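Local structure of kinesin-like protein KIF19 (Mus musculus, 5GSZ) at residues A[97-111]-A[243-255]. The protein walks toward microtubule plus ends as a kinesin-8 motor and depolymerizes microtubules at ciliary tips, thereby regulating the length of motile cilia. Residues are numbered along the deposited sequence; the frame is centred on the assembly and turned at random.
Sequences NATVFAYGPTGCGKT and QGRLFMIDLAGSE. With MG (magnesium ion), chain C; ADP (adenosine-5'-diphosphate), chain B.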
loop_
_atom_site.group_PDB
_atom_site.type_symbol
_atom_site.label_atom_id
_atom_site.label_comp_id
_atom_site.label_asym_id
_atom_site.label_seq_id
_atom_site.Cartn_x
_atom_site.Cartn_y
_atom_site.Cartn_z
ATOM N N ASN A 97 -14.933 2.698 4.874
ATOM C CA ASN A 97 -13.704 1.926 4.740
ATOM C C ASN A 97 -12.755 2.590 3.753
ATOM O O ASN A 97 -13.181 3.291 2.832
ATOM C CB ASN A 97 -13.984 0.492 4.283
ATOM C CG ASN A 97 -14.663 -0.323 5.340
ATOM O OD1 ASN A 97 -14.883 0.146 6.451
ATOM N ND2 ASN A 97 -14.977 -1.562 5.017
ATOM N N ALA A 98 -11.458 2.348 3.949
ATOM C CA ALA A 98 -10.424 2.975 3.141
ATOM C C ALA A 98 -9.200 2.075 3.084
ATOM O O ALA A 98 -8.953 1.282 3.993
ATOM C CB ALA A 98 -10.040 4.344 3.695
ATOM N N THR A 99 -8.423 2.228 2.013
ATOM C CA THR A 99 -7.270 1.371 1.774
ATOM C C THR A 99 -6.143 2.148 1.117
ATOM O O THR A 99 -6.362 2.852 0.128
ATOM C CB THR A 99 -7.641 0.189 0.891
ATOM O OG1 THR A 99 -8.665 -0.580 1.535
ATOM C CG2 THR A 99 -6.411 -0.663 0.663
ATOM N N VAL A 100 -4.935 1.982 1.646
ATOM C CA VAL A 100 -3.749 2.647 1.123
ATOM C C VAL A 100 -2.703 1.584 0.793
ATOM O O VAL A 100 -2.269 0.833 1.679
ATOM C CB VAL A 100 -3.188 3.671 2.119
ATOM C CG1 VAL A 100 -2.318 4.656 1.387
ATOM C CG2 VAL A 100 -4.306 4.358 2.860
ATOM N N PHE A 101 -2.292 1.537 -0.476
ATOM C CA PHE A 101 -1.223 0.666 -0.943
ATOM C C PHE A 101 0.040 1.452 -1.218
ATOM O O PHE A 101 0.000 2.486 -1.895
ATOM C CB PHE A 101 -1.568 -0.029 -2.255
ATOM C CG PHE A 101 -2.812 -0.792 -2.214
ATOM C CD1 PHE A 101 -2.840 -2.063 -1.650
ATOM C CD2 PHE A 101 -3.963 -0.268 -2.769
ATOM C CE1 PHE A 101 -4.015 -2.804 -1.626
ATOM C CE2 PHE A 101 -5.143 -0.984 -2.748
ATOM C CZ PHE A 101 -5.173 -2.258 -2.177
ATOM N N ALA A 102 1.160 0.912 -0.759
ATOM C CA ALA A 102 2.468 1.251 -1.301
ATOM C C ALA A 102 2.825 0.209 -2.349
ATOM O O ALA A 102 2.955 -0.977 -2.026
ATOM C CB ALA A 102 3.532 1.303 -0.206
ATOM N N TYR A 103 2.978 0.649 -3.594
ATOM C CA TYR A 103 3.267 -0.245 -4.707
ATOM C C TYR A 103 4.562 0.181 -5.401
ATOM O O TYR A 103 4.884 1.370 -5.498
ATOM C CB TYR A 103 2.079 -0.264 -5.705
ATOM C CG TYR A 103 2.314 -0.980 -7.027
ATOM C CD1 TYR A 103 3.012 -0.373 -8.059
ATOM C CD2 TYR A 103 1.816 -2.270 -7.242
ATOM C CE1 TYR A 103 3.214 -1.025 -9.265
ATOM C CE2 TYR A 103 2.015 -2.930 -8.438
ATOM C CZ TYR A 103 2.715 -2.305 -9.455
ATOM O OH TYR A 103 2.904 -2.967 -10.656
ATOM N N GLY A 104 5.293 -0.801 -5.913
ATOM C CA GLY A 104 6.452 -0.525 -6.722
ATOM C C GLY A 104 7.513 -1.585 -6.555
ATOM O O GLY A 104 7.422 -2.465 -5.693
ATOM N N PRO A 105 8.542 -1.522 -7.392
ATOM C CA PRO A 105 9.625 -2.510 -7.319
ATOM C C PRO A 105 10.421 -2.352 -6.032
ATOM O O PRO A 105 10.422 -1.293 -5.402
ATOM C CB PRO A 105 10.489 -2.181 -8.539
ATOM C CG PRO A 105 9.694 -1.235 -9.358
ATOM C CD PRO A 105 8.774 -0.516 -8.435
ATOM N N THR A 106 11.102 -3.427 -5.641
ATOM C CA THR A 106 11.934 -3.404 -4.439
ATOM C C THR A 106 12.960 -2.274 -4.478
ATOM O O THR A 106 13.569 -1.995 -5.511
ATOM C CB THR A 106 12.648 -4.744 -4.280
ATOM O OG1 THR A 106 11.679 -5.793 -4.147
ATOM C CG2 THR A 106 13.539 -4.744 -3.059
ATOM N N GLY A 107 13.133 -1.600 -3.345
ATOM C CA GLY A 107 14.139 -0.566 -3.219
ATOM C C GLY A 107 13.723 0.815 -3.669
ATOM O O GLY A 107 14.554 1.749 -3.577
ATOM N N CYS A 108 12.466 0.984 -4.128
ATOM C CA CYS A 108 11.935 2.247 -4.652
ATOM C C CYS A 108 11.212 3.101 -3.616
ATOM O O CYS A 108 10.825 4.233 -3.940
ATOM C CB CYS A 108 10.944 2.003 -5.796
ATOM S SG CYS A 108 11.602 1.343 -7.305
ATOM N N GLY A 109 10.955 2.587 -2.412
ATOM C CA GLY A 109 10.385 3.454 -1.400
ATOM C C GLY A 109 9.226 2.971 -0.556
ATOM O O GLY A 109 8.889 3.645 0.415
ATOM N N LYS A 110 8.641 1.811 -0.862
ATOM C CA LYS A 110 7.400 1.381 -0.214
ATOM C C LYS A 110 7.484 1.434 1.318
ATOM O O LYS A 110 6.733 2.172 1.968
ATOM C CB LYS A 110 7.030 -0.019 -0.710
ATOM C CG LYS A 110 6.658 -0.050 -2.196
ATOM C CD LYS A 110 6.165 -1.415 -2.636
ATOM C CE LYS A 110 7.151 -2.518 -2.263
ATOM N NZ LYS A 110 8.497 -2.402 -2.894
ATOM N N THR A 111 8.392 0.660 1.921
ATOM C CA THR A 111 8.472 0.663 3.380
ATOM C C THR A 111 8.810 2.052 3.928
ATOM O O THR A 111 8.332 2.427 5.000
ATOM C CB THR A 111 9.485 -0.380 3.857
ATOM O OG1 THR A 111 9.177 -1.655 3.287
ATOM C CG2 THR A 111 9.446 -0.527 5.358
ATOM N N GLN A 243 -18.815 1.231 12.085
ATOM C CA GLN A 243 -17.579 0.437 12.151
ATOM C C GLN A 243 -16.778 0.721 10.878
ATOM O O GLN A 243 -17.021 0.123 9.825
ATOM C CB GLN A 243 -17.884 -1.047 12.313
ATOM C CG GLN A 243 -16.655 -1.980 12.392
ATOM C CD GLN A 243 -16.007 -2.006 13.768
ATOM O OE1 GLN A 243 -16.685 -2.239 14.774
ATOM N NE2 GLN A 243 -14.688 -1.791 13.820
ATOM N N GLY A 244 -15.823 1.640 10.980
ATOM C CA GLY A 244 -14.936 1.939 9.875
ATOM C C GLY A 244 -13.677 1.096 9.943
ATOM O O GLY A 244 -13.227 0.695 11.009
ATOM N N ARG A 245 -13.111 0.812 8.783
ATOM C CA ARG A 245 -11.978 -0.093 8.716
ATOM C C ARG A 245 -10.964 0.495 7.746
ATOM O O ARG A 245 -11.255 0.643 6.556
ATOM C CB ARG A 245 -12.435 -1.482 8.297
ATOM C CG ARG A 245 -11.586 -2.569 8.883
ATOM C CD ARG A 245 -12.126 -3.937 8.540
ATOM N NE ARG A 245 -11.220 -4.967 9.033
ATOM C CZ ARG A 245 -11.269 -6.240 8.650
ATOM N NH1 ARG A 245 -12.185 -6.620 7.764
ATOM N NH2 ARG A 245 -10.393 -7.128 9.135
ATOM N N LEU A 246 -9.795 0.872 8.266
ATOM C CA LEU A 246 -8.699 1.387 7.458
ATOM C C LEU A 246 -7.657 0.289 7.279
ATOM O O LEU A 246 -7.312 -0.407 8.236
ATOM C CB LEU A 246 -8.069 2.633 8.096
ATOM C CG LEU A 246 -6.754 3.090 7.435
ATOM C CD1 LEU A 246 -6.949 3.508 5.970
ATOM C CD2 LEU A 246 -6.056 4.179 8.217
ATOM N N PHE A 247 -7.182 0.122 6.049
ATOM C CA PHE A 247 -6.128 -0.828 5.722
ATOM C C PHE A 247 -4.944 -0.081 5.146
ATOM O O PHE A 247 -5.111 0.713 4.213
ATOM C CB PHE A 247 -6.588 -1.866 4.706
ATOM C CG PHE A 247 -7.394 -2.972 5.292
ATOM C CD1 PHE A 247 -6.775 -4.057 5.875
ATOM C CD2 PHE A 247 -8.775 -2.945 5.240
ATOM C CE1 PHE A 247 -7.527 -5.085 6.401
ATOM C CE2 PHE A 247 -9.515 -3.975 5.763
ATOM C CZ PHE A 247 -8.892 -5.038 6.340
ATOM N N MET A 248 -3.754 -0.347 5.687
ATOM C CA MET A 248 -2.530 0.323 5.248
ATOM C C MET A 248 -1.511 -0.743 4.876
ATOM O O MET A 248 -1.022 -1.479 5.743
ATOM C CB MET A 248 -2.001 1.274 6.322
ATOM C CG MET A 248 -2.873 2.511 6.450
ATOM S SD MET A 248 -2.316 3.761 7.639
ATOM C CE MET A 248 -2.599 2.906 9.183
ATOM N N ILE A 249 -1.197 -0.836 3.587
ATOM C CA ILE A 249 -0.528 -2.007 3.046
ATOM C C ILE A 249 0.804 -1.619 2.429
ATOM O O ILE A 249 0.877 -0.693 1.611
ATOM C CB ILE A 249 -1.420 -2.735 2.035
ATOM C CG1 ILE A 249 -2.699 -3.179 2.749
ATOM C CG2 ILE A 249 -0.659 -3.923 1.435
ATOM C CD1 ILE A 249 -3.843 -3.492 1.820
ATOM N N ASP A 250 1.853 -2.336 2.848
ATOM C CA ASP A 250 3.178 -2.336 2.244
ATOM C C ASP A 250 3.280 -3.593 1.382
ATOM O O ASP A 250 3.540 -4.681 1.894
ATOM C CB ASP A 250 4.238 -2.317 3.336
ATOM C CG ASP A 250 5.653 -2.143 2.787
ATOM O OD1 ASP A 250 5.810 -1.714 1.624
ATOM O OD2 ASP A 250 6.616 -2.435 3.529
ATOM N N LEU A 251 3.086 -3.444 0.075
ATOM C CA LEU A 251 2.937 -4.597 -0.803
ATOM C C LEU A 251 4.259 -5.333 -1.009
ATOM O O LEU A 251 5.344 -4.867 -0.646
ATOM C CB LEU A 251 2.402 -4.190 -2.176
ATOM C CG LEU A 251 0.947 -3.775 -2.294
ATOM C CD1 LEU A 251 0.615 -3.339 -3.700
ATOM C CD2 LEU A 251 0.087 -4.931 -1.892
ATOM N N ALA A 252 4.147 -6.506 -1.625
ATOM C CA ALA A 252 5.311 -7.157 -2.187
ATOM C C ALA A 252 5.840 -6.333 -3.360
ATOM O O ALA A 252 5.155 -5.457 -3.898
ATOM C CB ALA A 252 4.970 -8.585 -2.615
ATOM N N GLY A 253 7.090 -6.595 -3.733
ATOM C CA GLY A 253 7.697 -5.849 -4.816
ATOM C C GLY A 253 7.074 -6.189 -6.159
ATOM O O GLY A 253 6.644 -7.314 -6.406
ATOM N N SER A 254 7.030 -5.185 -7.040
ATOM C CA SER A 254 6.379 -5.365 -8.338
ATOM C C SER A 254 7.028 -6.456 -9.185
ATOM O O SER A 254 6.366 -7.041 -10.045
ATOM C CB SER A 254 6.407 -4.057 -9.112
ATOM O OG SER A 254 5.735 -3.075 -8.389
ATOM N N GLU A 255 8.311 -6.737 -8.968
ATOM C CA GLU A 255 9.100 -7.515 -9.914
ATOM C C GLU A 255 8.793 -9.001 -9.866
ATOM O O GLU A 255 8.457 -9.591 -10.899
ATOM C CB GLU A 255 10.593 -7.280 -9.670
ATOM C CG GLU A 255 11.086 -7.763 -8.328
ATOM C CD GLU A 255 10.849 -6.769 -7.199
ATOM O OE1 GLU A 255 10.223 -5.706 -7.433
ATOM O OE2 GLU A 255 11.294 -7.053 -6.066
HETATM MG MG MG C . 9.930 -3.015 1.813
HETATM P PB ADP B . 10.948 -0.892 -0.654
HETATM O O1B ADP B . 10.221 -0.862 0.671
HETATM O O2B ADP B . 10.030 -0.486 -1.782
HETATM O O3B ADP B . 11.795 -2.116 -0.872
HETATM P PA ADP B . 12.581 0.793 0.880
HETATM O O1A ADP B . 11.853 2.050 1.246
HETATM O O2A ADP B . 12.607 -0.402 1.799
HETATM O O3A ADP B . 12.060 0.277 -0.568
HETATM O "O5'" ADP B . 14.140 1.086 0.649
HETATM C "C5'" ADP B . 14.652 2.230 -0.012
HETATM C "C4'" ADP B . 15.854 2.697 0.781
HETATM O "O4'" ADP B . 16.017 4.078 0.487
HETATM C "C3'" ADP B . 15.518 2.632 2.247
HETATM O "O3'" ADP B . 16.768 2.613 2.937
HETATM C "C2'" ADP B . 14.777 3.927 2.504
HETATM O "O2'" ADP B . 15.043 4.416 3.826
HETATM C "C1'" ADP B . 15.356 4.880 1.464
HETATM N N9 ADP B . 14.305 5.684 0.792
HETATM C C8 ADP B . 13.273 5.208 0.060
HETATM N N7 ADP B . 12.491 6.206 -0.435
HETATM C C5 ADP B . 13.034 7.358 -0.004
HETATM C C6 ADP B . 12.700 8.780 -0.144
HETATM N N6 ADP B . 11.620 9.169 -0.867
HETATM N N1 ADP B . 13.513 9.667 0.469
HETATM C C2 ADP B . 14.590 9.281 1.172
HETATM N N3 ADP B . 14.942 7.998 1.357
HETATM C C4 ADP B . 14.219 7.012 0.800
HETATM O O HOH W 1 8.005 -3.085 0.726
HETATM O O HOH W 2 11.687 -2.490 2.404
HETATM O O HOH W 3 11.185 -4.008 0.086
HETATM O O HOH W 4 10.067 -4.351 3.392
#
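The P-loop (Walker A) and the DLAGSE motif (250-255), switch II of kinesins, meet where two neighbouring parallel strands, 97-103 and 243-250, lead toward the nucleotide. Backbone bonds zip the strands together, from Ala98 N on Arg245 O to Leu251 N on Ala102 O. On the sheet face of Thr99, Phe101, Phe247 and Ile249, CD1 of Ile249 lies 3.5 Å from CE1 of Phe101; apolar groups suit this face, where Leu307 touches Ile249. At the magnesium end Asp250, whose CG anti to the backbone N (chi1 -173°) carries the carboxylate to Thr111, accepts from Thr111 OG1 on the syn lone pair of OD2 (2.7 Å), while OD1 takes a water of the metal shell. The short carboxylate probably helps to orient Thr111 OG1, which binds magnesium at 2.1 Å. Lys110, bent at its last two torsions, brings NZ to 2.7 Å from ADP O2B and 3.0 Å from Gly104 O; Ser254 N reaches that carbonyl from the opposite face. A methionine in place of Lys110 would probably leave the beta-phosphate without this counter-charge and Gly104 O without one of its two donors. Beyond the pair, strand 315-323 flanks 97-103 and strand 220-232 flanks 243-250, while helix 302-307 packs on Phe247 and Ile249, and Arg206 salt-bridges Asp250.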